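PDB 2PW6: 4,5-DOPA dioxygenase extradiol from Escherichia coli, which cleaves the aromatic ring of L-DOPA between carbons 4 and 5 in vitro, as a zinc-dependent extradiol dioxygenase whose physiological substrate is unknown. Local coordinates for residues A244-V255 with L263-G271. Residues are numbered along the deposited sequence; the frame is centred on the assembly and turned at random.
Sequences AWDGQEPITIPV and LSMLSVQIG
Two torsions of Ile270, chi1 -66° with CG1 anti to the carbonyl carbon and chi2 -92°, carry its CD1 to 3.6 Å from Trp245 CB, the two side chains crossing at about a right angle. The same methyl touches Ile251 CG1 at 3.7 Å, where the isoleucines run side by side. The indole of Trp245, swung out anti to its own backbone N (chi1 -172°), is held between Ile251 CD1 over the centre of one face and Gly247 N over the other, and Trp245 NE1 pins the ring by bonding Glu249 O at 2.9 Å, nearly in the ring plane. Glu249 bends its chain at chi2, laying CG 3.7 Å from Gly271 CA and OE2 beside the CG2 methyl of Ile270. OE2 also accepts from Asp246 N, while OE1 makes a salt bridge to Arg163. An alanine at Glu249 would probably leave Arg163 without this carboxylate mate, Asp246 N without its acceptor, and a gap beside Gly271. Along the strands, Thr252 and Gln269 form a hydrogen-bonded antiparallel pair: Thr252 N bonds Gln269 O at 2.8 Å in the carbonyl plane, Gln269 N returns a bond to Thr252 O from above that carbonyl's plane, and the two CB atoms touch. Gly271 N to Pro250 O continues the ladder at one end. At the other, Pro254 CD packs on Ser267 O, and Ser267 N reaches Val255 O at 3.0 Å. Helix 236-243 packs against Val268 and Ile270, whereas Gln269 touches helix 33-44 across the sheet. Strand 268-270 bonds to 17-21 on its other side, so this is an antiparallel edge pair, joined by an excursion carrying the small two-stranded sheet 258-259/263-264, with 251-252 outermost in the mixed central sheet of the LigB-type dioxygenase fold.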
loop_
_atom_site.group_PDB
_atom_site.type_symbol
_atom_site.label_atom_id
_atom_site.label_comp_id
_atom_site.label_asym_id
_atom_site.label_seq_id
_atom_site.Cartn_x
_atom_site.Cartn_y
_atom_site.Cartn_z
ATOM N N ALA A 244 -17.433 10.561 -18.797
ATOM C CA ALA A 244 -18.813 10.098 -18.624
ATOM C C ALA A 244 -19.889 11.187 -18.514
ATOM O O ALA A 244 -21.093 10.874 -18.417
ATOM C CB ALA A 244 -18.892 9.151 -17.402
ATOM N N TRP A 245 -19.465 12.453 -18.513
ATOM C CA TRP A 245 -20.398 13.601 -18.455
ATOM C C TRP A 245 -21.064 13.836 -19.812
ATOM O O TRP A 245 -20.380 13.871 -20.841
ATOM C CB TRP A 245 -19.633 14.859 -18.030
ATOM C CG TRP A 245 -20.472 16.081 -17.742
ATOM C CD1 TRP A 245 -21.591 16.150 -16.953
ATOM C CD2 TRP A 245 -20.221 17.414 -18.204
ATOM N NE1 TRP A 245 -22.062 17.436 -16.917
ATOM C CE2 TRP A 245 -21.245 18.235 -17.681
ATOM C CE3 TRP A 245 -19.235 17.993 -19.021
ATOM C CZ2 TRP A 245 -21.309 19.623 -17.942
ATOM C CZ3 TRP A 245 -19.304 19.371 -19.294
ATOM C CH2 TRP A 245 -20.334 20.169 -18.747
ATOM N N ASP A 246 -22.385 13.998 -19.821
ATOM C CA ASP A 246 -23.109 14.217 -21.101
ATOM C C ASP A 246 -23.100 15.671 -21.647
ATOM O O ASP A 246 -23.520 15.913 -22.798
ATOM C CB ASP A 246 -24.554 13.668 -21.030
ATOM C CG ASP A 246 -25.416 14.381 -19.991
ATOM O OD1 ASP A 246 -24.972 15.418 -19.451
ATOM O OD2 ASP A 246 -26.539 13.894 -19.700
ATOM N N GLY A 247 -22.619 16.617 -20.827
ATOM C CA GLY A 247 -22.678 18.051 -21.150
ATOM C C GLY A 247 -23.853 18.795 -20.512
ATOM O O GLY A 247 -23.921 20.026 -20.570
ATOM N N GLN A 248 -24.758 18.058 -19.871
ATOM C CA GLN A 248 -26.044 18.602 -19.454
ATOM C C GLN A 248 -26.302 18.473 -17.955
ATOM O O GLN A 248 -26.641 19.454 -17.282
ATOM C CB GLN A 248 -27.181 17.916 -20.238
ATOM C CG GLN A 248 -28.350 18.839 -20.560
ATOM C CD GLN A 248 -27.930 20.040 -21.432
ATOM O OE1 GLN A 248 -27.188 19.893 -22.414
ATOM N NE2 GLN A 248 -28.405 21.229 -21.068
ATOM N N GLU A 249 -26.164 17.258 -17.439
ATOM C CA GLU A 249 -26.428 16.972 -16.044
ATOM C C GLU A 249 -25.523 17.849 -15.161
ATOM O O GLU A 249 -24.522 18.388 -15.642
ATOM C CB GLU A 249 -26.218 15.468 -15.788
ATOM C CG GLU A 249 -24.754 14.979 -15.934
ATOM C CD GLU A 249 -24.621 13.559 -16.483
ATOM O OE1 GLU A 249 -25.307 12.637 -15.992
ATOM O OE2 GLU A 249 -23.804 13.373 -17.414
ATOM N N PRO A 250 -25.889 18.045 -13.883
ATOM C CA PRO A 250 -24.968 18.828 -13.042
ATOM C C PRO A 250 -23.635 18.129 -12.773
ATOM O O PRO A 250 -23.554 16.894 -12.802
ATOM C CB PRO A 250 -25.744 19.013 -11.731
ATOM C CG PRO A 250 -26.795 17.923 -11.736
ATOM C CD PRO A 250 -27.118 17.646 -13.171
ATOM N N ILE A 251 -22.600 18.933 -12.553
ATOM C CA ILE A 251 -21.331 18.484 -11.982
ATOM C C ILE A 251 -21.213 19.155 -10.614
ATOM O O ILE A 251 -21.302 20.371 -10.502
ATOM C CB ILE A 251 -20.105 18.860 -12.864
ATOM C CG1 ILE A 251 -20.143 18.119 -14.202
ATOM C CG2 ILE A 251 -18.789 18.572 -12.129
ATOM C CD1 ILE A 251 -18.933 18.388 -15.098
ATOM N N THR A 252 -21.012 18.327 -9.597
ATOM C CA THR A 252 -20.994 18.694 -8.187
ATOM C C THR A 252 -19.582 18.479 -7.637
ATOM O O THR A 252 -18.799 17.698 -8.196
ATOM C CB THR A 252 -21.944 17.746 -7.410
ATOM O OG1 THR A 252 -23.248 17.790 -7.995
ATOM C CG2 THR A 252 -22.044 18.100 -5.931
ATOM N N ILE A 253 -19.274 19.183 -6.540
ATOM C CA ILE A 253 -18.068 18.958 -5.746
ATOM C C ILE A 253 -18.497 18.670 -4.309
ATOM O O ILE A 253 -18.579 19.584 -3.502
ATOM C CB ILE A 253 -17.061 20.147 -5.829
ATOM C CG1 ILE A 253 -16.460 20.244 -7.237
ATOM C CG2 ILE A 253 -15.941 20.007 -4.791
ATOM C CD1 ILE A 253 -15.934 21.626 -7.596
ATOM N N PRO A 254 -18.761 17.381 -3.993
ATOM C CA PRO A 254 -19.230 16.907 -2.685
ATOM C C PRO A 254 -18.281 17.202 -1.523
ATOM O O PRO A 254 -18.721 17.209 -0.369
ATOM C CB PRO A 254 -19.323 15.390 -2.879
ATOM C CG PRO A 254 -18.460 15.096 -4.011
ATOM C CD PRO A 254 -18.609 16.254 -4.927
ATOM N N VAL A 255 -16.996 17.414 -1.831
ATOM C CA VAL A 255 -15.993 17.728 -0.823
ATOM C C VAL A 255 -14.668 18.137 -1.489
ATOM O O VAL A 255 -14.416 17.771 -2.645
ATOM C CB VAL A 255 -15.849 16.574 0.208
ATOM C CG1 VAL A 255 -14.943 15.455 -0.315
ATOM C CG2 VAL A 255 -15.402 17.096 1.590
ATOM N N LEU A 263 -1.474 17.428 -0.943
ATOM C CA LEU A 263 -2.444 16.368 -1.221
ATOM C C LEU A 263 -3.833 16.934 -1.510
ATOM O O LEU A 263 -4.581 17.244 -0.585
ATOM C CB LEU A 263 -2.484 15.356 -0.079
ATOM C CG LEU A 263 -3.130 13.986 -0.337
ATOM C CD1 LEU A 263 -2.472 13.196 -1.523
ATOM C CD2 LEU A 263 -3.013 13.191 0.915
ATOM N N SER A 264 -4.199 17.058 -2.788
ATOM C CA SER A 264 -5.556 17.544 -3.079
ATOM C C SER A 264 -6.691 16.507 -2.907
ATOM O O SER A 264 -6.592 15.346 -3.333
ATOM C CB SER A 264 -5.672 18.262 -4.409
ATOM O OG SER A 264 -7.017 18.695 -4.568
HETATM N N MSE A 265 -7.753 16.965 -2.247
HETATM C CA MSE A 265 -8.830 16.096 -1.785
HETATM C C MSE A 265 -10.089 16.396 -2.574
HETATM O O MSE A 265 -11.184 15.944 -2.229
HETATM C CB MSE A 265 -9.082 16.273 -0.277
HETATM C CG MSE A 265 -8.039 15.716 0.687
HETATM SE SE MSE A 265 -7.390 13.854 0.446
HETATM C CE MSE A 265 -7.494 13.194 2.261
ATOM N N LEU A 266 -9.923 17.168 -3.639
ATOM C CA LEU A 266 -10.982 17.480 -4.559
ATOM C C LEU A 266 -11.738 16.244 -5.085
ATOM O O LEU A 266 -11.196 15.462 -5.891
ATOM C CB LEU A 266 -10.423 18.264 -5.738
ATOM C CG LEU A 266 -11.451 18.692 -6.779
ATOM C CD1 LEU A 266 -12.505 19.631 -6.174
ATOM C CD2 LEU A 266 -10.750 19.373 -7.876
ATOM N N SER A 267 -12.986 16.109 -4.625
ATOM C CA SER A 267 -13.949 15.134 -5.125
ATOM C C SER A 267 -14.959 15.720 -6.125
ATOM O O SER A 267 -15.327 16.898 -6.044
ATOM C CB SER A 267 -14.640 14.493 -3.951
ATOM O OG SER A 267 -13.647 13.931 -3.103
ATOM N N VAL A 268 -15.389 14.898 -7.087
ATOM C CA VAL A 268 -16.245 15.356 -8.180
ATOM C C VAL A 268 -17.414 14.382 -8.396
ATOM O O VAL A 268 -17.216 13.170 -8.482
ATOM C CB VAL A 268 -15.433 15.571 -9.492
ATOM C CG1 VAL A 268 -16.343 15.984 -10.680
ATOM C CG2 VAL A 268 -14.303 16.589 -9.268
ATOM N N GLN A 269 -18.634 14.914 -8.442
ATOM C CA GLN A 269 -19.819 14.098 -8.731
ATOM C C GLN A 269 -20.368 14.474 -10.105
ATOM O O GLN A 269 -20.566 15.646 -10.410
ATOM C CB GLN A 269 -20.894 14.220 -7.637
ATOM C CG GLN A 269 -22.086 13.270 -7.871
ATOM C CD GLN A 269 -23.175 13.325 -6.793
ATOM O OE1 GLN A 269 -22.895 13.298 -5.581
ATOM N NE2 GLN A 269 -24.432 13.366 -7.241
ATOM N N ILE A 270 -20.536 13.478 -10.963
ATOM C CA ILE A 270 -21.133 13.693 -12.275
ATOM C C ILE A 270 -22.561 13.176 -12.189
ATOM O O ILE A 270 -22.786 12.007 -11.875
ATOM C CB ILE A 270 -20.352 12.957 -13.394
ATOM C CG1 ILE A 270 -18.936 13.551 -13.556
ATOM C CG2 ILE A 270 -21.165 12.905 -14.688
ATOM C CD1 ILE A 270 -18.776 14.658 -14.561
ATOM N N GLY A 271 -23.518 14.060 -12.450
ATOM C CA GLY A 271 -24.941 13.718 -12.409
ATOM C C GLY A 271 -25.441 13.374 -11.022
ATOM O O GLY A 271 -26.339 12.531 -10.886
#